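ECL CdiI (Enterobacter cloacae subsp. cloacae, PDB 4NTQ) acts as the immunity protein of a contact-dependent growth inhibition system, probably protecting the cell that makes it from the cognate CdiA ribosomal RNase toxin. Local coordinates at residues K50-G55 with N134-F139. Numbering follows the deposited sequence.
Sequences KSLGEG and NSVLDF
With its CG placed anti to the carbonyl carbon (chi1 -73°), Leu52 sends its two methyls across to Val136 and Phe139, whose own torsions bring them to meet it: CG1 of Val136 and CG of Phe139 both stand anti to their backbone N. Each methyl of Leu52 has its own partner. Leu52 CD2 meets Val136 CG1 at 3.9 Å, the two side chains approaching at a slant. Leu52 CD1 comes obliquely to the ring of Phe139, 3.8 Å from Phe139 CD2 and 4.0 Å from Phe139 CE2, so it sits beside one ring bond; the two side chains here run at about a right angle. One leucine thus touches two residues three positions apart on helix 133-144.

The backbones stay well separated, as the nearest CA pair, Leu52 and Val136, is 8.4 Å apart. Only 115 Å² is buried between 50-55 and 134-139, evidence of a small side-chain contact, while Leu52 also reaches Tyr140 and Leu143 farther along helix 133-144. Leu52 and Val136 both rest on Leu82 of strand 76-85, so the leucine joins helix 41-58 to helix 133-144 and to the sheet of strands 61-65, 76-85, 88-97 and 129-132 within the CdiI domain. Phe139 also meets Trp48 of helix 41-58 and turns its ring nearly perpendicular to that of Phe2. Beside Leu52, Ser51 OG hydrogen-bonds to Ala63 O and Asn110 ND2, tying the helix to strand 61-65 and to a residue farther along the chain.

No hydrogen bond crosses between the segments, and all three touching residues are buried and apolar. Their association therefore implies dispersion and exclusion of water, with no directional bond between the two segments.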
ATOM      1  N   LYS B  50       6.892  -4.007  15.251  1.00 29.54           N
ATOM      2  CA  LYS B  50       6.620  -5.425  15.496  1.00 39.17           C
ATOM      3  C   LYS B  50       6.876  -6.243  14.248  1.00 35.32           C
ATOM      4  O   LYS B  50       7.536  -7.278  14.304  1.00 38.40           O
ATOM      5  CB  LYS B  50       5.174  -5.641  15.953  1.00 42.93           C
ATOM      6  CG  LYS B  50       4.888  -5.198  17.383  1.00 56.80           C
ATOM      7  CD  LYS B  50       3.448  -5.531  17.778  1.00 70.55           C
ATOM      8  CE  LYS B  50       3.155  -5.147  19.220  1.00 74.59           C
ATOM      9  NZ  LYS B  50       1.687  -5.098  19.502  1.00 80.60           N
ATOM     10  N   SER B  51       6.366  -5.753  13.118  1.00 32.42           N
ATOM     11  CA  SER B  51       6.477  -6.459  11.843  1.00 30.42           C
ATOM     12  C   SER B  51       7.934  -6.594  11.394  1.00 28.29           C
ATOM     13  O   SER B  51       8.330  -7.615  10.850  1.00 31.49           O
ATOM     14  CB  SER B  51       5.646  -5.742  10.782  1.00 31.79           C
ATOM     15  OG  SER B  51       5.745  -6.390   9.533  1.00 41.03           O
ATOM     16  N   LEU B  52       8.717  -5.543  11.627  1.00 27.14           N
ATOM     17  CA  LEU B  52      10.128  -5.536  11.306  1.00 26.46           C
ATOM     18  C   LEU B  52      10.894  -6.518  12.213  1.00 34.23           C
ATOM     19  O   LEU B  52      11.700  -7.324  11.737  1.00 34.96           O
ATOM     20  CB  LEU B  52      10.678  -4.113  11.417  1.00 30.85           C
ATOM     21  CG  LEU B  52      10.222  -3.202  10.261  1.00 31.30           C
ATOM     22  CD1 LEU B  52      10.491  -1.737  10.568  1.00 32.55           C
ATOM     23  CD2 LEU B  52      10.887  -3.600   8.941  1.00 26.43           C
ATOM     24  N   GLY B  53      10.621  -6.461  13.511  1.00 26.79           N
ATOM     25  CA  GLY B  53      11.138  -7.454  14.439  1.00 28.55           C
ATOM     26  C   GLY B  53      10.927  -8.896  13.983  1.00 31.86           C
ATOM     27  O   GLY B  53      11.884  -9.655  13.900  1.00 35.15           O
ATOM     28  N   GLU B  54       9.690  -9.271  13.661  1.00 36.64           N
ATOM     29  CA  GLU B  54       9.401 -10.636  13.202  1.00 41.29           C
ATOM     30  C   GLU B  54      10.203 -10.975  11.955  1.00 38.37           C
ATOM     31  O   GLU B  54      10.928 -11.966  11.934  1.00 44.50           O
ATOM     32  CB  GLU B  54       7.914 -10.837  12.890  1.00 38.19           C
ATOM     33  CG  GLU B  54       6.946 -10.471  13.999  1.00 63.22           C
ATOM     34  CD  GLU B  54       5.497 -10.565  13.544  1.00 65.63           C
ATOM     35  OE1 GLU B  54       5.270 -11.000  12.394  1.00 61.94           O
ATOM     36  OE2 GLU B  54       4.589 -10.200  14.323  1.00 71.22           O
ATOM     37  N   GLY B  55      10.070 -10.149  10.919  1.00 34.42           N
ATOM     38  CA  GLY B  55      10.735 -10.407   9.653  1.00 28.74           C
ATOM     39  C   GLY B  55      12.251 -10.429   9.768  1.00 31.69           C
ATOM     40  O   GLY B  55      12.904 -11.351   9.286  1.00 30.92           O
ATOM     41  N   ASN B 134      21.115  -3.178   6.068  1.00 34.73           N
ATOM     42  CA  ASN B 134      21.488  -2.160   7.051  1.00 35.73           C
ATOM     43  C   ASN B 134      20.512  -0.993   7.099  1.00 35.12           C
ATOM     44  O   ASN B 134      20.247  -0.434   8.166  1.00 31.02           O
ATOM     45  CB  ASN B 134      22.900  -1.620   6.794  1.00 46.44           C
ATOM     46  CG  ASN B 134      23.988  -2.521   7.356  1.00 54.23           C
ATOM     47  OD1 ASN B 134      23.783  -3.235   8.338  1.00 60.76           O
ATOM     48  ND2 ASN B 134      25.159  -2.477   6.738  1.00 51.08           N
ATOM     49  N   SER B 135      19.974  -0.614   5.946  1.00 32.56           N
ATOM     50  CA  SER B 135      19.130   0.569   5.927  1.00 39.18           C
ATOM     51  C   SER B 135      17.780   0.225   6.566  1.00 34.90           C
ATOM     52  O   SER B 135      17.123   1.082   7.155  1.00 34.12           O
ATOM     53  CB  SER B 135      18.978   1.133   4.512  1.00 27.26           C
ATOM     54  OG  SER B 135      18.220   0.247   3.720  1.00 36.31           O
ATOM     55  N   VAL B 136      17.389  -1.042   6.483  1.00 24.79           N
ATOM     56  CA  VAL B 136      16.160  -1.489   7.134  1.00 23.52           C
ATOM     57  C   VAL B 136      16.371  -1.617   8.638  1.00 33.93           C
ATOM     58  O   VAL B 136      15.502  -1.259   9.436  1.00 29.75           O
ATOM     59  CB  VAL B 136      15.660  -2.820   6.557  1.00 33.45           C
ATOM     60  CG1 VAL B 136      14.460  -3.326   7.352  1.00 32.85           C
ATOM     61  CG2 VAL B 136      15.296  -2.645   5.081  1.00 23.71           C
ATOM     62  N   LEU B 137      17.535  -2.125   9.022  1.00 34.51           N
ATOM     63  CA  LEU B 137      17.906  -2.163  10.425  1.00 31.97           C
ATOM     64  C   LEU B 137      17.834  -0.768  11.040  1.00 30.60           C
ATOM     65  O   LEU B 137      17.259  -0.593  12.111  1.00 37.15           O
ATOM     66  CB  LEU B 137      19.310  -2.716  10.576  1.00 29.47           C
ATOM     67  CG  LEU B 137      19.460  -4.204  10.314  1.00 34.40           C
ATOM     68  CD1 LEU B 137      20.932  -4.629  10.442  1.00 34.54           C
ATOM     69  CD2 LEU B 137      18.567  -4.969  11.279  1.00 33.01           C
ATOM     70  N   ASP B 138      18.417   0.222  10.366  1.00 30.67           N
ATOM     71  CA  ASP B 138      18.433   1.583  10.906  1.00 28.80           C
ATOM     72  C   ASP B 138      16.989   2.064  11.144  1.00 34.54           C
ATOM     73  O   ASP B 138      16.660   2.567  12.220  1.00 27.46           O
ATOM     74  CB  ASP B 138      19.188   2.545   9.976  1.00 37.64           C
ATOM     75  CG  ASP B 138      20.671   2.187   9.820  1.00 43.42           C
ATOM     76  OD1 ASP B 138      21.269   1.636  10.776  1.00 43.79           O
ATOM     77  OD2 ASP B 138      21.231   2.454   8.729  1.00 44.25           O
ATOM     78  N   PHE B 139      16.120   1.855  10.157  1.00 25.55           N
ATOM     79  CA  PHE B 139      14.714   2.207  10.313  1.00 29.29           C
ATOM     80  C   PHE B 139      14.040   1.432  11.451  1.00 35.41           C
ATOM     81  O   PHE B 139      13.228   1.977  12.190  1.00 34.11           O
ATOM     82  CB  PHE B 139      13.952   1.969   9.009  1.00 23.19           C
ATOM     83  CG  PHE B 139      12.513   2.401   9.065  1.00 19.72           C
ATOM     84  CD1 PHE B 139      12.185   3.716   9.336  1.00 19.80           C
ATOM     85  CD2 PHE B 139      11.497   1.494   8.816  1.00 27.80           C
ATOM     86  CE1 PHE B 139      10.867   4.120   9.372  1.00 24.33           C
ATOM     87  CE2 PHE B 139      10.180   1.877   8.856  1.00 24.94           C
ATOM     88  CZ  PHE B 139       9.858   3.201   9.135  1.00 30.98           C
TER